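Local coordinates for protein Myo-inositol phosphohydrolase (Mitsuokella multacida, PDB 4WU3) that probably removes phosphate groups from inositol phosphates such as phytate, using a fold like that of protein tyrosine phosphatases, and here holds inositol-(1,3,4,5)-tetrakisphosphate in its pockets, at residues Met553-Lys558 against Gly565-Arg570; Thr372-Thr377 against Met602-Tyr607; Tyr308-Val311 against Asp316-Thr319; Glu227-Leu232 against Ile258-Lys263. The protein carries 2 engineered substitutions. One frame throughout, in Å; residues are numbered along the deposited sequence.

Contact 1 (Met553-Lys558 against Gly565-Arg570); sequences MYDMMK and GDILSR
Two successive helices form a buried hairpin in the second tyrosine-phosphatase-like part of the chain, joined by the salt bridge between Asp555 and Arg570. Helix 545-558 starts at the P-loop, Ser540 to Arg546, which lines a pocket for the inositol tetrakisphosphate; helix 564-573 returns beside its far end. The short segments run roughly antiparallel, 138° between their directions, with axes 9.9 Å apart at closest approach.

Arg570 grips the carboxylate side-on with two nitrogens. Its NH1 gives a hydrogen bond to Asp555 OD1 at 2.7 Å, and its NE gives another to Asp555 OD2 at 2.9 Å. Both oxygens offer their syn lone pairs, and both lie close to the guanidinium plane, so the two flat groups stand only 20° from coplanar. Asp555 carries CG anti to its backbone N (chi1 -163°), which sends the acid across the gap between the helices.

Ile567 supplies an apolar floor. Its CD1 sits 3.4 Å from Asp555 CG, over the carboxylate rather than in its plane. The same branched side chain also meets Met556, whose CG lies 4.0 Å from Ile567 CG2. Methionine suits this spot because its flexible chain bends at the sulfur, bringing CE to 4.3 Å from Leu568 CD2.

Gln571 also bonds to OD2, while NH2 of Arg570 reaches the carbonyls of Thr381 and Lys383. The pair, buried but supplied with these further polar partners, is probably ionised on both sides.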
loop_
_atom_site.group_PDB
_atom_site.type_symbol
_atom_site.label_atom_id
_atom_site.label_comp_id
_atom_site.label_asym_id
_atom_site.label_seq_id
_atom_site.Cartn_x
_atom_site.Cartn_y
_atom_site.Cartn_z
ATOM N N MET A 553 20.265 13.676 -36.167
ATOM C CA MET A 553 20.380 12.419 -36.906
ATOM C C MET A 553 20.626 12.657 -38.395
ATOM O O MET A 553 21.422 11.960 -39.025
ATOM C CB MET A 553 19.123 11.572 -36.720
ATOM C CG MET A 553 19.092 10.816 -35.407
ATOM S SD MET A 553 17.683 9.713 -35.310
ATOM C CE MET A 553 16.437 10.753 -34.552
ATOM N N TYR A 554 19.925 13.632 -38.959
ATOM C CA TYR A 554 20.116 13.993 -40.352
ATOM C C TYR A 554 21.503 14.610 -40.571
ATOM O O TYR A 554 22.201 14.252 -41.516
ATOM C CB TYR A 554 19.015 14.960 -40.787
ATOM C CG TYR A 554 19.017 15.297 -42.256
ATOM C CD1 TYR A 554 19.041 14.297 -43.216
ATOM C CD2 TYR A 554 18.962 16.610 -42.685
ATOM C CE1 TYR A 554 19.032 14.600 -44.562
ATOM C CE2 TYR A 554 18.948 16.918 -44.032
ATOM C CZ TYR A 554 18.983 15.911 -44.965
ATOM O OH TYR A 554 18.974 16.224 -46.311
ATOM N N ASP A 555 21.901 15.536 -39.699
ATOM C CA ASP A 555 23.233 16.117 -39.754
ATOM C C ASP A 555 24.287 15.004 -39.827
ATOM O O ASP A 555 25.136 15.006 -40.723
ATOM C CB ASP A 555 23.464 17.011 -38.535
ATOM C CG ASP A 555 24.644 17.982 -38.707
ATOM O OD1 ASP A 555 25.377 17.908 -39.724
ATOM O OD2 ASP A 555 24.843 18.829 -37.801
ATOM N N MET A 556 24.215 14.051 -38.897
ATOM C CA MET A 556 25.175 12.949 -38.835
ATOM C C MET A 556 25.190 12.180 -40.134
ATOM O O MET A 556 26.258 11.843 -40.660
ATOM C CB MET A 556 24.808 11.941 -37.746
ATOM C CG MET A 556 25.173 12.338 -36.342
ATOM S SD MET A 556 24.551 11.117 -35.170
ATOM C CE MET A 556 24.003 12.217 -33.877
ATOM N N MET A 557 24.000 11.847 -40.617
ATOM C CA MET A 557 23.875 11.044 -41.822
ATOM C C MET A 557 24.630 11.699 -42.974
ATOM O O MET A 557 25.287 11.020 -43.749
ATOM C CB MET A 557 22.398 10.846 -42.200
ATOM C CG MET A 557 21.640 9.864 -41.308
ATOM S SD MET A 557 19.847 9.893 -41.545
ATOM C CE MET A 557 19.693 9.059 -43.124
ATOM N N LYS A 558 24.530 13.020 -43.076
ATOM C CA LYS A 558 25.083 13.762 -44.214
ATOM C C LYS A 558 26.553 14.111 -43.996
ATOM O O LYS A 558 27.290 14.334 -44.944
ATOM C CB LYS A 558 24.284 15.055 -44.438
ATOM C CG LYS A 558 22.786 14.856 -44.631
ATOM C CD LYS A 558 22.448 14.424 -46.047
ATOM C CE LYS A 558 22.633 15.571 -47.031
ATOM N NZ LYS A 558 22.241 15.183 -48.412
ATOM N N GLY A 565 30.137 14.703 -30.710
ATOM C CA GLY A 565 30.122 15.901 -29.893
ATOM C C GLY A 565 30.012 17.203 -30.667
ATOM O O GLY A 565 29.396 18.160 -30.186
ATOM N N ASP A 566 30.606 17.262 -31.858
ATOM C CA ASP A 566 30.492 18.461 -32.697
ATOM C C ASP A 566 29.072 18.622 -33.267
ATOM O O ASP A 566 28.512 19.725 -33.291
ATOM C CB ASP A 566 31.517 18.437 -33.831
ATOM C CG ASP A 566 32.907 18.850 -33.377
ATOM O OD1 ASP A 566 33.119 19.040 -32.165
ATOM O OD2 ASP A 566 33.799 18.987 -34.237
ATOM N N ILE A 567 28.492 17.515 -33.713
ATOM C CA ILE A 567 27.111 17.514 -34.192
ATOM C C ILE A 567 26.175 18.019 -33.084
ATOM O O ILE A 567 25.426 18.983 -33.268
ATOM C CB ILE A 567 26.665 16.099 -34.597
ATOM C CG1 ILE A 567 27.478 15.585 -35.790
ATOM C CG2 ILE A 567 25.180 16.075 -34.903
ATOM C CD1 ILE A 567 27.114 16.216 -37.118
ATOM N N LEU A 568 26.217 17.368 -31.929
ATOM C CA LEU A 568 25.314 17.730 -30.839
ATOM C C LEU A 568 25.555 19.164 -30.392
ATOM O O LEU A 568 24.622 19.918 -30.100
ATOM C CB LEU A 568 25.470 16.760 -29.665
ATOM C CG LEU A 568 25.105 15.315 -30.012
ATOM C CD1 LEU A 568 25.049 14.458 -28.760
ATOM C CD2 LEU A 568 23.784 15.224 -30.767
ATOM N N SER A 569 26.819 19.550 -30.358
ATOM C CA SER A 569 27.177 20.894 -29.945
ATOM C C SER A 569 26.657 21.960 -30.922
ATOM O O SER A 569 26.047 22.944 -30.511
ATOM C CB SER A 569 28.689 20.991 -29.768
ATOM O OG SER A 569 29.127 20.097 -28.749
ATOM N N ARG A 570 26.857 21.773 -32.218
ATOM C CA ARG A 570 26.387 22.787 -33.136
ATOM C C ARG A 570 24.860 22.821 -33.229
ATOM O O ARG A 570 24.274 23.905 -33.306
ATOM C CB ARG A 570 27.035 22.644 -34.510
ATOM C CG ARG A 570 26.654 21.412 -35.304
ATOM C CD ARG A 570 27.755 21.133 -36.305
ATOM N NE ARG A 570 27.300 20.354 -37.443
ATOM C CZ ARG A 570 28.059 20.084 -38.492
ATOM N NH1 ARG A 570 27.591 19.377 -39.487
ATOM N NH2 ARG A 570 29.293 20.521 -38.557
#

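Contact 2 (Thr372-Thr377 against Met602-Tyr607); sequences TGKGFT and MIEKFY
The flat carboxylate of Glu604 is met by Lys374, whose NZ lies 2.9 Å from Glu604 OE2, on the syn side of that oxygen and 19° out of the carboxylate plane. Within the loop that presents the lysine, the other flat group is the ring of Phe376: the methyl CG2 of Thr372 lies over the centre of one face, 3.5 Å above the plane, and the ring also packs on Val367, Ser569 and Tyr578.

The bond from NZ to OE2 is at once a hydrogen bond and a salt bridge, and it is the one polar link between 372-377 and 602-607. With chi1 at -180° and every later torsion extended, the chain of Lys374 carries the ammonium well away from the loop backbone. Glu604 is also extended, and the two side chains cross at about a right angle. The lysine methylenes brush the same oxygen, with CD 3.4 Å from Glu604 OE2. Long, flexible side chains suit this place: the backbones stay well apart, with CA of Lys374 and CA of Glu604 10.1 Å from each other.

The turn is closed by its own backbone. Phe376 N bonds to Gly373 O at 3.2 Å, and Gly375 adopts a phi of 92°, at which a CB would press on the preceding carbonyl oxygen. Tyr578 OH also bonds to Lys374 O. The arrangement is that of a type II beta turn, whose first corner residue, Lys374, sends a surface salt bridge to a neighbouring helix.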
loop_
_atom_site.group_PDB
_atom_site.type_symbol
_atom_site.label_atom_id
_atom_site.label_comp_id
_atom_site.label_asym_id
_atom_site.label_seq_id
_atom_site.Cartn_x
_atom_site.Cartn_y
_atom_site.Cartn_z
ATOM N N THR A 372 24.038 21.065 -21.302
ATOM C CA THR A 372 24.687 20.348 -22.394
ATOM C C THR A 372 24.899 18.899 -21.940
ATOM O O THR A 372 23.975 18.286 -21.405
ATOM C CB THR A 372 26.007 21.028 -22.853
ATOM O OG1 THR A 372 26.967 21.039 -21.791
ATOM C CG2 THR A 372 25.749 22.466 -23.286
ATOM N N GLY A 373 26.088 18.347 -22.150
ATOM C CA GLY A 373 26.351 16.953 -21.810
ATOM C C GLY A 373 27.643 16.450 -22.421
ATOM O O GLY A 373 28.517 17.245 -22.779
ATOM N N LYS A 374 27.760 15.129 -22.542
ATOM C CA LYS A 374 28.971 14.492 -23.048
ATOM C C LYS A 374 29.331 14.976 -24.454
ATOM O O LYS A 374 28.510 14.932 -25.370
ATOM C CB LYS A 374 28.800 12.967 -23.045
ATOM C CG LYS A 374 30.012 12.193 -23.553
ATOM C CD LYS A 374 29.770 10.686 -23.560
ATOM C CE LYS A 374 31.002 9.926 -24.038
ATOM N NZ LYS A 374 30.733 8.473 -24.237
ATOM N N GLY A 375 30.569 15.438 -24.612
ATOM C CA GLY A 375 31.094 15.823 -25.922
ATOM C C GLY A 375 30.902 17.294 -26.259
ATOM O O GLY A 375 31.296 17.750 -27.329
ATOM N N PHE A 376 30.283 18.048 -25.361
ATOM C CA PHE A 376 29.956 19.431 -25.685
ATOM C C PHE A 376 31.186 20.307 -25.853
ATOM O O PHE A 376 32.048 20.373 -24.974
ATOM C CB PHE A 376 29.054 20.077 -24.635
ATOM C CG PHE A 376 28.895 21.560 -24.834
ATOM C CD1 PHE A 376 28.116 22.048 -25.865
ATOM C CD2 PHE A 376 29.573 22.460 -24.023
ATOM C CE1 PHE A 376 27.988 23.405 -26.073
ATOM C CE2 PHE A 376 29.447 23.823 -24.224
ATOM C CZ PHE A 376 28.652 24.297 -25.253
ATOM N N THR A 377 31.245 20.998 -26.984
ATOM C CA THR A 377 32.245 22.028 -27.185
ATOM C C THR A 377 31.598 23.318 -27.654
ATOM O O THR A 377 30.640 23.299 -28.419
ATOM C CB THR A 377 33.320 21.619 -28.204
ATOM O OG1 THR A 377 34.161 22.747 -28.449
ATOM C CG2 THR A 377 32.703 21.169 -29.518
ATOM N N MET A 602 20.979 6.328 -26.860
ATOM C CA MET A 602 20.585 5.948 -28.204
ATOM C C MET A 602 21.148 6.866 -29.282
ATOM O O MET A 602 21.345 6.420 -30.412
ATOM C CB MET A 602 19.056 5.874 -28.326
ATOM C CG MET A 602 18.408 4.760 -27.508
ATOM S SD MET A 602 19.010 3.102 -27.899
ATOM C CE MET A 602 18.289 2.831 -29.507
ATOM N N ILE A 603 21.399 8.136 -28.963
ATOM C CA ILE A 603 21.960 9.042 -29.966
ATOM C C ILE A 603 23.399 8.639 -30.299
ATOM O O ILE A 603 23.830 8.775 -31.444
ATOM C CB ILE A 603 21.897 10.523 -29.547
ATOM C CG1 ILE A 603 22.267 11.437 -30.727
ATOM C CG2 ILE A 603 22.835 10.800 -28.385
ATOM C CD1 ILE A 603 21.360 11.307 -31.931
ATOM N N GLU A 604 24.130 8.131 -29.306
ATOM C CA GLU A 604 25.444 7.539 -29.545
ATOM C C GLU A 604 25.350 6.299 -30.408
ATOM O O GLU A 604 26.173 6.099 -31.309
ATOM C CB GLU A 604 26.106 7.125 -28.240
ATOM C CG GLU A 604 26.676 8.273 -27.449
ATOM C CD GLU A 604 27.463 7.810 -26.240
ATOM O OE1 GLU A 604 27.274 6.654 -25.803
ATOM O OE2 GLU A 604 28.272 8.607 -25.725
ATOM N N LYS A 605 24.382 5.439 -30.110
ATOM C CA LYS A 605 24.191 4.254 -30.925
ATOM C C LYS A 605 23.961 4.682 -32.365
ATOM O O LYS A 605 24.603 4.174 -33.291
ATOM C CB LYS A 605 23.046 3.392 -30.403
ATOM C CG LYS A 605 23.448 2.569 -29.187
ATOM C CD LYS A 605 22.508 1.404 -28.926
ATOM C CE LYS A 605 23.100 0.467 -27.881
ATOM N NZ LYS A 605 22.202 -0.676 -27.549
ATOM N N PHE A 606 23.076 5.648 -32.560
ATOM C CA PHE A 606 22.749 6.059 -33.911
ATOM C C PHE A 606 23.980 6.605 -34.631
ATOM O O PHE A 606 24.128 6.412 -35.824
ATOM C CB PHE A 606 21.623 7.084 -33.927
ATOM C CG PHE A 606 21.194 7.453 -35.301
ATOM C CD1 PHE A 606 20.259 6.688 -35.964
ATOM C CD2 PHE A 606 21.755 8.543 -35.949
ATOM C CE1 PHE A 606 19.870 7.016 -37.237
ATOM C CE2 PHE A 606 21.368 8.876 -37.229
ATOM C CZ PHE A 606 20.424 8.109 -37.871
ATOM N N TYR A 607 24.861 7.280 -33.905
ATOM C CA TYR A 607 26.122 7.732 -34.481
ATOM C C TYR A 607 26.916 6.541 -35.011
ATOM O O TYR A 607 27.435 6.577 -36.136
ATOM C CB TYR A 607 26.945 8.488 -33.449
ATOM C CG TYR A 607 28.256 8.992 -33.990
ATOM C CD1 TYR A 607 28.329 10.199 -34.674
ATOM C CD2 TYR A 607 29.418 8.249 -33.844
ATOM C CE1 TYR A 607 29.525 10.662 -35.188
ATOM C CE2 TYR A 607 30.622 8.703 -34.351
ATOM C CZ TYR A 607 30.670 9.910 -35.022
ATOM O OH TYR A 607 31.867 10.358 -35.532
#

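Contact 3 (Tyr308-Val311 against Asp316-Thr319); sequences YDYV and DLKT
The hydroxyl OH of Tyr310 is held by two partners: it gives a hydrogen bond to Thr319 O at 2.6 Å and receives one from a water 3.1 Å from that same OH. The setting is the connection between two successive helices, in which the chain leaves helix 291-313, turns just past its end and enters helix 321-327. Tyrosine fits because its long, rigid ring carries a polar tip from the helix to the loop that follows.

The approach to the carbonyl is fairly straight, with a C=O...donor angle of 159° and the donor tilted 16° from the carbonyl plane. Thr319 O approaches the ring edge-on. The same water gives its other hydrogen bond to Leu317 O, at 3.2 Å, and so ties the hydroxyl to a second loop carbonyl. Edge-to-face contacts with Tyr321 and Trp324 further hem in the ring.

Leu317 turns the loop with a left-handed backbone conformation (phi 58°), uncommon for a residue other than glycine. Its apolar end crosses the tyrosine at about a right angle, bringing Leu317 CD2 to 4.0 Å from Tyr310 CE2.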
loop_
_atom_site.group_PDB
_atom_site.type_symbol
_atom_site.label_atom_id
_atom_site.label_comp_id
_atom_site.label_asym_id
_atom_site.label_seq_id
_atom_site.Cartn_x
_atom_site.Cartn_y
_atom_site.Cartn_z
ATOM N N TYR A 308 -9.623 -15.076 -9.705
ATOM C CA TYR A 308 -10.481 -16.271 -9.603
ATOM C C TYR A 308 -11.876 -16.016 -10.178
ATOM O O TYR A 308 -12.377 -16.783 -11.023
ATOM C CB TYR A 308 -10.620 -16.714 -8.150
ATOM C CG TYR A 308 -11.416 -17.984 -7.955
ATOM C CD1 TYR A 308 -10.808 -19.226 -8.067
ATOM C CD2 TYR A 308 -12.772 -17.946 -7.644
ATOM C CE1 TYR A 308 -11.520 -20.393 -7.878
ATOM C CE2 TYR A 308 -13.495 -19.116 -7.453
ATOM C CZ TYR A 308 -12.857 -20.337 -7.565
ATOM O OH TYR A 308 -13.559 -21.516 -7.383
ATOM N N ASP A 309 -12.496 -14.937 -9.704
ATOM C CA ASP A 309 -13.805 -14.509 -10.194
ATOM C C ASP A 309 -13.803 -14.287 -11.708
ATOM O O ASP A 309 -14.748 -14.667 -12.379
ATOM C CB ASP A 309 -14.260 -13.227 -9.482
ATOM C CG ASP A 309 -14.581 -13.452 -8.031
ATOM O OD1 ASP A 309 -14.691 -14.614 -7.637
ATOM O OD2 ASP A 309 -14.706 -12.472 -7.273
ATOM N N TYR A 310 -12.747 -13.671 -12.230
ATOM C CA TYR A 310 -12.643 -13.393 -13.657
ATOM C C TYR A 310 -12.632 -14.685 -14.467
ATOM O O TYR A 310 -13.353 -14.816 -15.459
ATOM C CB TYR A 310 -11.374 -12.604 -13.968
ATOM C CG TYR A 310 -10.991 -12.659 -15.423
ATOM C CD1 TYR A 310 -11.705 -11.949 -16.374
ATOM C CD2 TYR A 310 -9.907 -13.425 -15.850
ATOM C CE1 TYR A 310 -11.360 -12.001 -17.704
ATOM C CE2 TYR A 310 -9.553 -13.474 -17.183
ATOM C CZ TYR A 310 -10.284 -12.761 -18.104
ATOM O OH TYR A 310 -9.948 -12.824 -19.438
ATOM N N VAL A 311 -11.819 -15.644 -14.046
ATOM C CA VAL A 311 -11.756 -16.911 -14.748
ATOM C C VAL A 311 -13.094 -17.646 -14.607
ATOM O O VAL A 311 -13.592 -18.226 -15.574
ATOM C CB VAL A 311 -10.577 -17.775 -14.278
ATOM C CG1 VAL A 311 -10.581 -19.120 -15.000
ATOM C CG2 VAL A 311 -9.266 -17.048 -14.562
ATOM N N ASP A 316 -13.859 -18.661 -21.244
ATOM C CA ASP A 316 -13.271 -18.543 -22.582
ATOM C C ASP A 316 -12.118 -17.519 -22.651
ATOM O O ASP A 316 -11.419 -17.432 -23.664
ATOM C CB ASP A 316 -14.357 -18.175 -23.603
ATOM C CG ASP A 316 -15.134 -16.885 -23.226
ATOM O OD1 ASP A 316 -14.842 -16.254 -22.174
ATOM O OD2 ASP A 316 -16.052 -16.510 -23.997
ATOM N N LEU A 317 -11.932 -16.746 -21.583
ATOM C CA LEU A 317 -10.873 -15.729 -21.530
ATOM C C LEU A 317 -10.989 -14.711 -22.665
ATOM O O LEU A 317 -9.996 -14.122 -23.096
ATOM C CB LEU A 317 -9.489 -16.382 -21.566
ATOM C CG LEU A 317 -9.246 -17.506 -20.558
ATOM C CD1 LEU A 317 -7.880 -18.142 -20.790
ATOM C CD2 LEU A 317 -9.349 -16.995 -19.135
ATOM N N LYS A 318 -12.209 -14.489 -23.128
ATOM C CA LYS A 318 -12.446 -13.616 -24.275
ATOM C C LYS A 318 -12.286 -12.138 -23.913
ATOM O O LYS A 318 -11.502 -11.423 -24.524
ATOM C CB LYS A 318 -13.839 -13.897 -24.843
ATOM C CG LYS A 318 -14.173 -13.142 -26.115
ATOM C CD LYS A 318 -15.552 -13.543 -26.632
ATOM C CE LYS A 318 -16.047 -12.610 -27.725
ATOM N NZ LYS A 318 -15.288 -12.790 -28.994
ATOM N N THR A 319 -13.045 -11.677 -22.929
ATOM C CA THR A 319 -12.897 -10.315 -22.431
ATOM C C THR A 319 -11.583 -10.233 -21.672
ATOM O O THR A 319 -11.316 -11.055 -20.796
ATOM C CB THR A 319 -14.025 -9.949 -21.456
ATOM O OG1 THR A 319 -15.299 -10.154 -22.074
ATOM C CG2 THR A 319 -13.906 -8.510 -21.004
HETATM O O HOH W 1 -7.650 -12.686 -21.525
#

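Contact 4 (Glu227-Leu232 against Ile258-Lys263); sequences EFYKSL and ILKNAK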
loop_
_atom_site.group_PDB
_atom_site.type_symbol
_atom_site.label_atom_id
_atom_site.label_comp_id
_atom_site.label_asym_id
_atom_site.label_seq_id
_atom_site.Cartn_x
_atom_site.Cartn_y
_atom_site.Cartn_z
ATOM N N GLU A 227 -2.487 -13.245 -22.735
ATOM C CA GLU A 227 -2.290 -13.352 -24.172
ATOM C C GLU A 227 -1.127 -14.315 -24.501
ATOM O O GLU A 227 -1.203 -15.070 -25.469
ATOM C CB GLU A 227 -2.089 -11.971 -24.801
ATOM C CG GLU A 227 -3.337 -11.096 -24.729
ATOM C CD GLU A 227 -4.576 -11.688 -25.420
ATOM O OE1 GLU A 227 -4.494 -12.052 -26.626
ATOM O OE2 GLU A 227 -5.653 -11.749 -24.756
ATOM N N PHE A 228 -0.074 -14.321 -23.688
ATOM C CA PHE A 228 0.967 -15.351 -23.799
ATOM C C PHE A 228 0.406 -16.744 -23.500
ATOM O O PHE A 228 0.676 -17.725 -24.205
ATOM C CB PHE A 228 2.095 -15.024 -22.822
ATOM C CG PHE A 228 2.973 -16.192 -22.457
ATOM C CD1 PHE A 228 3.950 -16.655 -23.332
ATOM C CD2 PHE A 228 2.867 -16.791 -21.207
ATOM C CE1 PHE A 228 4.774 -17.715 -22.977
ATOM C CE2 PHE A 228 3.702 -17.839 -20.842
ATOM C CZ PHE A 228 4.652 -18.305 -21.733
ATOM N N TYR A 229 -0.373 -16.834 -22.434
ATOM C CA TYR A 229 -0.911 -18.110 -21.999
ATOM C C TYR A 229 -1.774 -18.743 -23.082
ATOM O O TYR A 229 -1.671 -19.940 -23.364
ATOM C CB TYR A 229 -1.726 -17.925 -20.722
ATOM C CG TYR A 229 -2.350 -19.200 -20.203
ATOM C CD1 TYR A 229 -1.625 -20.075 -19.403
ATOM C CD2 TYR A 229 -3.657 -19.526 -20.507
ATOM C CE1 TYR A 229 -2.196 -21.235 -18.916
ATOM C CE2 TYR A 229 -4.231 -20.690 -20.035
ATOM C CZ TYR A 229 -3.496 -21.540 -19.244
ATOM O OH TYR A 229 -4.068 -22.698 -18.756
ATOM N N LYS A 230 -2.635 -17.934 -23.681
ATOM C CA LYS A 230 -3.564 -18.414 -24.691
ATOM C C LYS A 230 -2.881 -18.855 -25.982
ATOM O O LYS A 230 -3.467 -19.579 -26.777
ATOM C CB LYS A 230 -4.589 -17.329 -24.996
ATOM C CG LYS A 230 -5.561 -17.103 -23.851
ATOM C CD LYS A 230 -6.158 -15.708 -23.884
ATOM C CE LYS A 230 -7.152 -15.560 -25.020
ATOM N NZ LYS A 230 -7.743 -14.193 -25.034
ATOM N N SER A 231 -1.643 -18.428 -26.187
ATOM C CA SER A 231 -0.933 -18.779 -27.398
ATOM C C SER A 231 -0.040 -19.998 -27.189
ATOM O O SER A 231 0.652 -20.402 -28.112
ATOM C CB SER A 231 -0.089 -17.598 -27.881
ATOM O OG SER A 231 1.068 -17.452 -27.066
ATOM N N LEU A 232 -0.051 -20.587 -25.993
ATOM C CA LEU A 232 0.849 -21.703 -25.703
ATOM C C LEU A 232 0.425 -22.985 -26.386
ATOM O O LEU A 232 -0.748 -23.263 -26.510
ATOM C CB LEU A 232 0.925 -21.981 -24.208
ATOM C CG LEU A 232 1.705 -20.942 -23.433
ATOM C CD1 LEU A 232 1.613 -21.220 -21.937
ATOM C CD2 LEU A 232 3.139 -20.939 -23.922
ATOM N N ILE A 258 -5.731 -21.648 -10.995
ATOM C CA ILE A 258 -7.056 -21.109 -11.281
ATOM C C ILE A 258 -7.448 -21.264 -12.758
ATOM O O ILE A 258 -8.575 -21.646 -13.083
ATOM C CB ILE A 258 -7.114 -19.617 -10.896
ATOM C CG1 ILE A 258 -7.253 -19.468 -9.373
ATOM C CG2 ILE A 258 -8.244 -18.923 -11.634
ATOM C CD1 ILE A 258 -6.874 -18.094 -8.862
ATOM N N LEU A 259 -6.517 -20.957 -13.652
ATOM C CA LEU A 259 -6.753 -21.106 -15.094
ATOM C C LEU A 259 -7.048 -22.557 -15.490
ATOM O O LEU A 259 -7.800 -22.808 -16.432
ATOM C CB LEU A 259 -5.550 -20.601 -15.883
ATOM C CG LEU A 259 -5.430 -19.084 -16.010
ATOM C CD1 LEU A 259 -4.037 -18.684 -16.466
ATOM C CD2 LEU A 259 -6.495 -18.554 -16.967
ATOM N N LYS A 260 -6.460 -23.506 -14.775
ATOM C CA LYS A 260 -6.693 -24.915 -15.056
ATOM C C LYS A 260 -7.906 -25.482 -14.313
ATOM O O LYS A 260 -8.542 -26.398 -14.794
ATOM C CB LYS A 260 -5.470 -25.747 -14.669
ATOM C CG LYS A 260 -4.202 -25.402 -15.410
ATOM C CD LYS A 260 -4.302 -25.778 -16.868
ATOM C CE LYS A 260 -2.966 -25.544 -17.546
ATOM N NZ LYS A 260 -2.942 -26.041 -18.950
ATOM N N ASN A 261 -8.228 -24.945 -13.144
ATOM C CA ASN A 261 -9.103 -25.663 -12.241
ATOM C C ASN A 261 -10.206 -24.857 -11.578
ATOM O O ASN A 261 -10.950 -25.397 -10.766
ATOM C CB ASN A 261 -8.258 -26.308 -11.148
ATOM C CG ASN A 261 -7.253 -27.299 -11.696
ATOM O OD1 ASN A 261 -7.607 -28.194 -12.460
ATOM N ND2 ASN A 261 -5.992 -27.152 -11.298
ATOM N N ALA A 262 -10.326 -23.574 -11.893
ATOM C CA ALA A 262 -11.294 -22.757 -11.175
ATOM C C ALA A 262 -12.683 -23.382 -11.232
ATOM O O ALA A 262 -13.450 -23.251 -10.283
ATOM C CB ALA A 262 -11.327 -21.338 -11.717
ATOM N N LYS A 263 -12.994 -24.071 -12.332
ATOM C CA LYS A 263 -14.333 -24.628 -12.551
ATOM C C LYS A 263 -14.701 -25.700 -11.543
ATOM O O LYS A 263 -15.868 -25.870 -11.206
ATOM C CB LYS A 263 -14.438 -25.262 -13.940
ATOM C CG LYS A 263 -14.549 -24.280 -15.087
ATOM C CD LYS A 263 -14.503 -25.002 -16.427
ATOM C CE LYS A 263 -14.355 -24.018 -17.578
ATOM N NZ LYS A 263 -14.454 -24.672 -18.911
#
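Tyr229 leaves helix 219-230 with a chi1 of 179° that swings the ring away from the backbone N, carrying it from CB straight toward helix 247-261. There Leu259 lies over one face. Its methyl CD1 stands 3.8 Å from the centroid of the Tyr229 ring and only 4° off the ring normal, a well-centred CH-pi contact. Because of this centring, CG, CD1, CD2, CE1, CE2 and CZ of the ring are all about equally far from that methyl. Farther out, CZ meets a second atom, Leu259 CB, at 4.0 Å.

At the tip the company changes. Tyr229 OH lies 3.3 Å from Lys260 CE, which is placed beside the ring rim. Lys260 bends at chi2 (-68°) to run past the hydroxyl, and its NZ comes within 3.5 Å of Tyr229 OH without making a hydrogen bond; this ammonium bonds instead to a glycerol, likely a crystallisation additive.

The end of the first helix is fastened locally. Phe228 O accepts from both N and OG of Ser231, the OG at 2.9 Å. Lys230 NZ pairs with Glu227 OE2 one turn back at 3.2 Å.

In this fold helix 247-261 follows strand 237-241 and, as in other tyrosine phosphatases, the P-loop; its far end is what Tyr229 touches. Leucine gives the ring face a polarisable methyl, and lysine lays methylenes beside the hydroxyl while its charge stays at the surface. Between these two segments, which share no hydrogen bond, the attraction is therefore probably mostly dispersion and weak CH-pi.

How the contacts relate
The four contacts form two pairs on opposite sides of the chain's centre. Contacts 1 and 2 have centres 9 Å apart and belong to the second phosphatase-like part; Ser569 of contact 1 probably bonds through OG to Thr377 N of contact 2, and Met556 packs on Ile603. Contacts 3 and 4 are equally close, joined by a probable bond from Lys230 NZ to Leu317 O and by Val311 against Ile258. Contact 1 is wholly buried, its ion pair made through two hydrogen bonds with Ile567 over the carboxylate, whereas contact 2 spans the surface with one salt bridge. Contact 3, partly buried, relies on a tyrosine hydroxyl; contact 4, at the surface, on a tyrosine face.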